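HIAXHD3 (Humicola insolens, PDB 3ZXK) removes arabinofuranose side chains, probably from arabinoxylan, as a family 43 glycoside hydrolase whose active site has been a target for engineering endo-xylanase activity. Local coordinates at residues 70-75 with 364-369; 324-329 with 343-347. One frame throughout, in Å; residues are numbered along the deposited sequence.

Contact 1: residues 70-75 with 364-369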
ATOM      1  N   ASP A  70      -3.351 -11.743 -13.615  1.00  5.98           N
ATOM      2  CA  ASP A  70      -2.283 -11.646 -14.615  1.00  7.05           C
ATOM      3  C   ASP A  70      -2.642 -10.682 -15.758  1.00  7.89           C
ATOM      4  O   ASP A  70      -1.880 -10.590 -16.727  1.00  9.21           O
ATOM      5  CB  ASP A  70      -1.968 -13.041 -15.191  1.00  8.72           C
ATOM      6  CG  ASP A  70      -1.515 -14.055 -14.130  1.00 10.59           C
ATOM      7  OD1 ASP A  70      -1.018 -13.695 -13.018  1.00 11.86           O
ATOM      8  OD2 ASP A  70      -1.612 -15.270 -14.431  1.00 15.23           O
ATOM      9  N   LEU A  71      -3.775  -9.959 -15.637  1.00  6.91           N
ATOM     10  CA  LEU A  71      -4.222  -8.948 -16.621  1.00  6.92           C
ATOM     11  C   LEU A  71      -4.147  -9.528 -18.047  1.00  7.10           C
ATOM     12  O   LEU A  71      -3.393  -9.044 -18.903  1.00  6.82           O
ATOM     13  CB  LEU A  71      -3.415  -7.640 -16.469  1.00  6.83           C
ATOM     14  CG  LEU A  71      -3.868  -6.375 -17.209  1.00  7.04           C
ATOM     15  CD1 LEU A  71      -5.277  -5.934 -16.785  1.00  7.42           C
ATOM     16  CD2 LEU A  71      -2.869  -5.266 -16.918  1.00  8.08           C
ATOM     17  N   PRO A  72      -4.923 -10.592 -18.297  1.00  6.70           N
ATOM     18  CA  PRO A  72      -4.788 -11.306 -19.560  1.00  7.73           C
ATOM     19  C   PRO A  72      -5.441 -10.611 -20.761  1.00  8.19           C
ATOM     20  O   PRO A  72      -5.057 -10.879 -21.916  1.00 10.30           O
ATOM     21  CB  PRO A  72      -5.502 -12.631 -19.285  1.00  8.18           C
ATOM     22  CG  PRO A  72      -6.493 -12.313 -18.196  1.00  7.63           C
ATOM     23  CD  PRO A  72      -5.796 -11.307 -17.344  1.00  7.37           C
ATOM     24  N   SER A  73      -6.405  -9.735 -20.507  1.00  7.74           N
ATOM     25  CA  SER A  73      -7.263  -9.265 -21.592  1.00  8.95           C
ATOM     26  C   SER A  73      -7.774  -7.845 -21.390  1.00  8.83           C
ATOM     27  O   SER A  73      -8.872  -7.506 -21.823  1.00 10.37           O
ATOM     28  CB  SER A  73      -8.420 -10.233 -21.831  1.00 10.18           C
ATOM     29  OG  SER A  73      -9.286 -10.293 -20.699  1.00 11.20           O
ATOM     30  N   GLY A  74      -6.969  -7.013 -20.746  1.00  7.97           N
ATOM     31  CA  GLY A  74      -7.332  -5.624 -20.585  1.00  8.29           C
ATOM     32  C   GLY A  74      -8.334  -5.407 -19.471  1.00  7.43           C
ATOM     33  O   GLY A  74      -8.596  -6.299 -18.661  1.00  7.99           O
ATOM     34  N   THR A  75      -8.885  -4.195 -19.438  1.00  6.91           N
ATOM     35  CA  THR A  75      -9.841  -3.799 -18.414  1.00  6.85           C
ATOM     36  C   THR A  75     -11.103  -4.651 -18.500  1.00  6.81           C
ATOM     37  O   THR A  75     -11.496  -5.042 -19.583  1.00  7.32           O
ATOM     38  CB  THR A  75     -10.166  -2.300 -18.508  1.00  6.66           C
ATOM     39  OG1 THR A  75     -10.758  -1.971 -19.790  1.00  7.34           O
ATOM     40  CG2 THR A  75      -8.888  -1.520 -18.263  1.00  7.44           C
ATOM     41  N   ASP A 364      -4.260   0.850 -25.065  1.00  6.76           N
ATOM     42  CA  ASP A 364      -4.824   1.235 -23.758  1.00  6.82           C
ATOM     43  C   ASP A 364      -3.777   0.989 -22.670  1.00  5.84           C
ATOM     44  O   ASP A 364      -3.533  -0.158 -22.316  1.00  5.57           O
ATOM     45  CB  ASP A 364      -6.080   0.377 -23.535  1.00  7.78           C
ATOM     46  CG  ASP A 364      -6.851   0.731 -22.275  1.00  8.73           C
ATOM     47  OD1 ASP A 364      -6.369   1.540 -21.456  1.00  9.72           O
ATOM     48  OD2 ASP A 364      -7.977   0.178 -22.110  1.00  9.89           O
ATOM     49  N   LEU A 365      -3.203   2.057 -22.095  1.00  5.28           N
ATOM     50  CA  LEU A 365      -2.252   1.886 -20.970  1.00  4.77           C
ATOM     51  C   LEU A 365      -2.801   0.994 -19.845  1.00  4.33           C
ATOM     52  O   LEU A 365      -2.075   0.228 -19.243  1.00  4.22           O
ATOM     53  CB  LEU A 365      -1.834   3.246 -20.384  1.00  5.80           C
ATOM     54  CG  LEU A 365      -0.796   3.198 -19.248  1.00  8.30           C
ATOM     55  CD1 LEU A 365       0.525   2.498 -19.567  1.00  8.88           C
ATOM     56  CD2 LEU A 365      -0.512   4.618 -18.776  1.00 12.54           C
ATOM     57  N   PHE A 366      -4.107   1.064 -19.581  1.00  3.95           N
ATOM     58  CA  PHE A 366      -4.650   0.250 -18.470  1.00  4.35           C
ATOM     59  C   PHE A 366      -4.682  -1.247 -18.776  1.00  4.70           C
ATOM     60  O   PHE A 366      -4.852  -2.067 -17.857  1.00  5.30           O
ATOM     61  CB  PHE A 366      -6.055   0.719 -18.068  1.00  4.94           C
ATOM     62  CG  PHE A 366      -6.106   2.125 -17.578  1.00  5.49           C
ATOM     63  CD1 PHE A 366      -5.520   2.475 -16.359  1.00  5.92           C
ATOM     64  CD2 PHE A 366      -6.722   3.114 -18.347  1.00  6.62           C
ATOM     65  CE1 PHE A 366      -5.571   3.786 -15.901  1.00  7.71           C
ATOM     66  CE2 PHE A 366      -6.782   4.431 -17.895  1.00  7.78           C
ATOM     67  CZ  PHE A 366      -6.198   4.761 -16.680  1.00  7.67           C
ATOM     68  N   ALA A 367      -4.533  -1.617 -20.048  1.00  4.77           N
ATOM     69  CA  ALA A 367      -4.472  -3.021 -20.407  1.00  4.91           C
ATOM     70  C   ALA A 367      -3.042  -3.533 -20.453  1.00  5.20           C
ATOM     71  O   ALA A 367      -2.829  -4.725 -20.627  1.00  5.93           O
ATOM     72  CB  ALA A 367      -5.156  -3.256 -21.744  1.00  5.87           C
ATOM     73  N   ALA A 368      -2.060  -2.637 -20.321  1.00  4.97           N
ATOM     74  CA  ALA A 368      -0.646  -3.049 -20.494  1.00  4.79           C
ATOM     75  C   ALA A 368      -0.118  -3.794 -19.291  1.00  4.30           C
ATOM     76  O   ALA A 368      -0.235  -3.283 -18.180  1.00  3.99           O
ATOM     77  CB  ALA A 368       0.257  -1.852 -20.787  1.00  5.36           C
ATOM     78  N   ARG A 369       0.560  -4.921 -19.520  1.00  4.04           N
ATOM     79  CA  ARG A 369       1.250  -5.632 -18.451  1.00  4.08           C
ATOM     80  C   ARG A 369       2.574  -4.933 -18.216  1.00  3.80           C
ATOM     81  O   ARG A 369       3.076  -4.195 -19.076  1.00  4.13           O
ATOM     82  CB  ARG A 369       1.504  -7.086 -18.844  1.00  5.22           C
ATOM     83  CG  ARG A 369       0.267  -7.931 -18.840  1.00  6.92           C
ATOM     84  CD  ARG A 369       0.548  -9.284 -19.473  1.00  9.05           C
ATOM     85  NE  ARG A 369      -0.465 -10.250 -19.105  1.00 11.69           N
ATOM     86  CZ  ARG A 369      -0.437 -11.544 -19.423  1.00 13.31           C
ATOM     87  NH1 ARG A 369       0.558 -12.041 -20.149  1.00 15.01           N
ATOM     88  NH2 ARG A 369      -1.410 -12.339 -19.000  1.00 13.83           N
TER
HETATM   89  O   HOH W   1      -4.005  -7.119 -20.759  1.00  8.63           O
HETATM   90  O   HOH W   2      -8.724  -2.431 -21.798  1.00 14.73           O
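Arg-369 reaches across to loop 70-75 and holds two successive backbone carbonyls of it. Its chain runs extended from CG to NE (chi2 170°), carrying the guanidinium past the carbonyl of Leu-71. Asp-70 O lies at the edge of that group, near its plane, and takes two weak bonds, from NE at 2.8 Å and from NH2 at 2.9 Å. NE also donates to Leu-71 O at 3.2 Å, a less bent bond (139°) that meets this oxygen from above the carbonyl plane. The carboxylate of Asp-70 turns elsewhere, OD1 bonding to Asn-338 ND2. A leucine in place of Arg-369 would probably deprive Asp-70 O of both these donors and leave Leu-71 O to water 1, so that the loop would be held less firmly.

Water 1 sits between the segments, donating to Leu-71 O and Ala-367 O and accepting from Gly-74 N. Beside it Leu-71, with CG anti to the backbone N (chi1 -169°), lays CD2 against carbonyl oxygens at the end of the 3-10 segment 365-367 and just after it, reaching Ala-368 O at 3.5 Å. Ala-367 CB presses on Gly-74 CA at 3.4 Å, a tight approach at a residue without a side chain. Farther along, Thr-75 CG2 touches Phe-366 CB at 3.6 Å, the two side chains lying oblique to each other, and water 2 joins Thr-75 N to Asp-364 OD2. OD1 of the same carboxylate receives Phe-366 N, forming an Asx turn.

The contact thus ties a loop within the family 43 region to one within the concanavalin A-like region. Thr-436, at the start of strand 436-448, bonds to both Thr-75 OG1 and Asp-364 OD2, while the Phe-366 side chain runs on to Leu-427 and Leu-429 of strand 418-429.

Contact 2: residues 324-329 with 343-347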
ATOM      1  N   PHE A 324      18.485   0.059  -9.658  1.00  7.26           N
ATOM      2  CA  PHE A 324      18.026  -1.284 -10.030  1.00  8.37           C
ATOM      3  C   PHE A 324      19.186  -2.256 -10.061  1.00  8.72           C
ATOM      4  O   PHE A 324      19.407  -2.987 -11.038  1.00 10.21           O
ATOM      5  CB  PHE A 324      17.277  -1.265 -11.376  1.00  8.22           C
ATOM      6  CG  PHE A 324      15.984  -0.486 -11.323  1.00  8.07           C
ATOM      7  CD1 PHE A 324      14.861  -0.994 -10.644  1.00  8.51           C
ATOM      8  CD2 PHE A 324      15.887   0.773 -11.918  1.00  8.73           C
ATOM      9  CE1 PHE A 324      13.667  -0.270 -10.584  1.00  8.79           C
ATOM     10  CE2 PHE A 324      14.695   1.501 -11.852  1.00  9.71           C
ATOM     11  CZ  PHE A 324      13.588   0.980 -11.185  1.00  9.56           C
ATOM     12  N   ARG A 325      19.911  -2.268  -8.950  1.00  9.86           N
ATOM     13  CA  ARG A 325      21.066  -3.140  -8.769  1.00 11.62           C
ATOM     14  C   ARG A 325      20.671  -4.433  -8.086  1.00 12.13           C
ATOM     15  O   ARG A 325      19.635  -4.498  -7.449  1.00 15.05           O
ATOM     16  CB  ARG A 325      22.120  -2.412  -7.941  1.00 13.72           C
ATOM     17  CG  ARG A 325      22.661  -1.184  -8.645  1.00 16.02           C
ATOM     18  CD  ARG A 325      23.691  -0.461  -7.790  1.00 21.30           C
ATOM     19  NE  ARG A 325      24.094   0.783  -8.432  1.00 27.62           N
ATOM     20  CZ  ARG A 325      25.255   0.966  -9.047  1.00 30.60           C
ATOM     21  NH1 ARG A 325      26.154  -0.009  -9.087  1.00 37.35           N
ATOM     22  NH2 ARG A 325      25.527   2.128  -9.610  1.00 37.59           N
ATOM     23  N   GLY A 326      21.495  -5.464  -8.240  1.00 13.12           N
ATOM     24  CA  GLY A 326      21.261  -6.742  -7.562  1.00 15.29           C
ATOM     25  C   GLY A 326      20.191  -7.584  -8.228  1.00 16.86           C
ATOM     26  O   GLY A 326      19.851  -7.365  -9.396  1.00 18.80           O
ATOM     27  N   THR A 327      19.638  -8.537  -7.480  1.00 16.09           N
ATOM     28  CA  THR A 327      18.802  -9.579  -8.069  1.00 16.98           C
ATOM     29  C   THR A 327      17.302  -9.380  -7.850  1.00 15.32           C
ATOM     30  O   THR A 327      16.479 -10.036  -8.506  1.00 15.82           O
ATOM     31  CB  THR A 327      19.214 -10.971  -7.545  1.00 18.64           C
ATOM     32  OG1 THR A 327      19.184 -10.971  -6.110  1.00 20.72           O
ATOM     33  CG2 THR A 327      20.634 -11.313  -7.998  1.00 19.37           C
ATOM     34  N   ARG A 328      16.955  -8.459  -6.950  1.00 13.01           N
ATOM     35  CA  ARG A 328      15.583  -8.260  -6.509  1.00 12.43           C
ATOM     36  C   ARG A 328      15.264  -6.790  -6.497  1.00  8.93           C
ATOM     37  O   ARG A 328      16.152  -5.970  -6.335  1.00  8.77           O
ATOM     38  CB  ARG A 328      15.421  -8.788  -5.083  1.00 15.32           C
ATOM     39  CG  ARG A 328      15.757 -10.253  -4.892  1.00 20.36           C
ATOM     40  CD  ARG A 328      15.778 -10.606  -3.410  1.00 27.43           C
ATOM     41  NE  ARG A 328      14.562 -10.178  -2.712  1.00 35.69           N
ATOM     42  CZ  ARG A 328      13.437 -10.891  -2.626  1.00 43.75           C
ATOM     43  NH1 ARG A 328      13.344 -12.088  -3.200  1.00 44.03           N
ATOM     44  NH2 ARG A 328      12.394 -10.400  -1.965  1.00 47.14           N
ATOM     45  N   PHE A 329      13.982  -6.454  -6.626  1.00  7.93           N
ATOM     46  CA  PHE A 329      13.525  -5.087  -6.453  1.00  7.37           C
ATOM     47  C   PHE A 329      13.606  -4.675  -4.985  1.00  7.34           C
ATOM     48  O   PHE A 329      13.438  -5.498  -4.067  1.00  8.41           O
ATOM     49  CB  PHE A 329      12.071  -4.920  -6.928  1.00  7.27           C
ATOM     50  CG  PHE A 329      11.896  -4.965  -8.424  1.00  6.62           C
ATOM     51  CD1 PHE A 329      12.372  -3.935  -9.233  1.00  7.80           C
ATOM     52  CD2 PHE A 329      11.221  -6.027  -9.019  1.00  7.66           C
ATOM     53  CE1 PHE A 329      12.210  -3.976 -10.604  1.00  7.62           C
ATOM     54  CE2 PHE A 329      11.046  -6.063 -10.390  1.00  6.46           C
ATOM     55  CZ  PHE A 329      11.531  -5.025 -11.188  1.00  7.63           C
ATOM     56  N   LYS A 343       9.266 -11.070 -19.570  1.00  6.93           N
ATOM     57  CA  LYS A 343       9.358  -9.796 -20.285  1.00  6.56           C
ATOM     58  C   LYS A 343      10.089  -8.686 -19.530  1.00  6.24           C
ATOM     59  O   LYS A 343      10.216  -7.592 -20.044  1.00  7.30           O
ATOM     60  CB  LYS A 343       7.983  -9.305 -20.762  1.00  6.83           C
ATOM     61  CG  LYS A 343       7.328 -10.158 -21.868  1.00  8.81           C
ATOM     62  CD  LYS A 343       8.030 -10.108 -23.233  1.00  9.90           C
ATOM     63  CE  LYS A 343       7.255 -10.898 -24.287  1.00 14.47           C
ATOM     64  NZ  LYS A 343       7.324 -12.372 -24.087  1.00 19.87           N
ATOM     65  N   PHE A 344      10.605  -8.968 -18.335  1.00  5.78           N
ATOM     66  CA  PHE A 344      11.512  -8.030 -17.662  1.00  6.18           C
ATOM     67  C   PHE A 344      12.722  -8.747 -17.089  1.00  7.02           C
ATOM     68  O   PHE A 344      12.664  -9.947 -16.763  1.00  7.74           O
ATOM     69  CB  PHE A 344      10.780  -7.225 -16.557  1.00  6.06           C
ATOM     70  CG  PHE A 344      10.601  -7.980 -15.256  1.00  6.34           C
ATOM     71  CD1 PHE A 344      11.571  -7.908 -14.247  1.00  6.09           C
ATOM     72  CD2 PHE A 344       9.447  -8.740 -15.025  1.00  6.50           C
ATOM     73  CE1 PHE A 344      11.381  -8.583 -13.051  1.00  7.69           C
ATOM     74  CE2 PHE A 344       9.269  -9.427 -13.832  1.00  7.21           C
ATOM     75  CZ  PHE A 344      10.250  -9.362 -12.849  1.00  7.90           C
ATOM     76  N   THR A 345      13.819  -8.010 -16.929  1.00  7.36           N
ATOM     77  CA  THR A 345      15.007  -8.573 -16.276  1.00  8.84           C
ATOM     78  C   THR A 345      15.732  -7.478 -15.530  1.00  8.41           C
ATOM     79  O   THR A 345      15.884  -6.362 -16.043  1.00  8.98           O
ATOM     80  CB  THR A 345      16.020  -9.153 -17.302  1.00 10.98           C
ATOM     81  OG1 THR A 345      15.343  -9.960 -18.276  1.00 14.46           O
ATOM     82  CG2 THR A 345      17.039 -10.003 -16.575  1.00 12.25           C
ATOM     83  N   LEU A 346      16.183  -7.796 -14.326  1.00  7.88           N
ATOM     84  CA  LEU A 346      17.143  -6.968 -13.603  1.00  8.21           C
ATOM     85  C   LEU A 346      18.532  -7.439 -14.026  1.00  9.34           C
ATOM     86  O   LEU A 346      18.851  -8.611 -13.862  1.00 11.28           O
ATOM     87  CB  LEU A 346      16.944  -7.151 -12.101  1.00  9.28           C
ATOM     88  CG  LEU A 346      15.731  -6.387 -11.561  1.00  9.00           C
ATOM     89  CD1 LEU A 346      15.420  -6.888 -10.162  1.00 11.73           C
ATOM     90  CD2 LEU A 346      16.028  -4.891 -11.528  1.00 10.38           C
ATOM     91  N   LEU A 347      19.354  -6.532 -14.558  1.00  9.54           N
ATOM     92  CA  LEU A 347      20.606  -6.889 -15.276  1.00 10.83           C
ATOM     93  C   LEU A 347      21.783  -7.275 -14.414  1.00 12.57           C
ATOM     94  O   LEU A 347      22.723  -7.941 -14.894  1.00 14.12           O
ATOM     95  CB  LEU A 347      21.046  -5.714 -16.146  1.00 10.65           C
ATOM     96  CG  LEU A 347      20.119  -5.473 -17.325  1.00 10.30           C
ATOM     97  CD1 LEU A 347      20.403  -4.117 -17.960  1.00 11.77           C
ATOM     98  CD2 LEU A 347      20.224  -6.599 -18.352  1.00 11.01           C
TER
HETATM   99  O   HOH W   3      20.075  -9.442 -11.147  1.00 25.96           O
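Gly-326 O accepts a 2.7 Å hydrogen bond from water 3, which gives its other hydrogen to Leu-346 O at 3.1 Å and so bridges two backbones that share no direct hydrogen bond. Leu-346 belongs to strand 344-346, an outermost strand of a seven-stranded antiparallel sheet in the concanavalin A-like β-sandwich, and loop 324-329 folds over its side chain.

The two methyls of Leu-346 reach different parts of the loop. CD1 stands almost exactly over the centre of the Phe-329 ring, 4.2 Å from the centroid and 3° off the normal, a CH-pi contact; it also lies 3.7 Å from Thr-327 O, so it touches both ring and backbone. CD2 lies mainly on Phe-324, touching CB at 3.8 Å, the two side chains crossing at about a right angle. With CG beside the backbone N (chi1 -77°), the leucine points this fork into the loop.

Two residues back on the strand, Phe-344 meets Phe-329 obliquely, their planes at 34°. Leu-354, on the adjacent strand 354-357, touches all three phenylalanines, and Trp-333 and Trp-335 extend the cluster beside Phe-324 and Phe-344 respectively. Phe-329 thus has neighbours on several sides: Phe-344 CE1 comes to 3.7 Å from Phe-329 CE2. Phe-324 CE1 lies in the plane of the Phe-329 ring, at its edge, 4.0 Å from Phe-329 CE1.

How the contacts relate
Contact 2 is nested along the chain inside the loop closed by contact 1; their centres lie 22 Å apart and they do not touch. Contact 1 is partly buried and joins the two family regions through loops, whereas contact 2 is a surface contact within the concanavalin A-like region, closing a short loop against an edge strand. Their chemistry differs accordingly: the first combines an arginine, backbone carbonyls and two waters with small apolar contacts, the second relies on phenylalanines and a leucine, with a single bridging water. Strand 354-357 relates them, since it pairs with strand 344-346 of contact 2 and then leads into the loop holding 364-369.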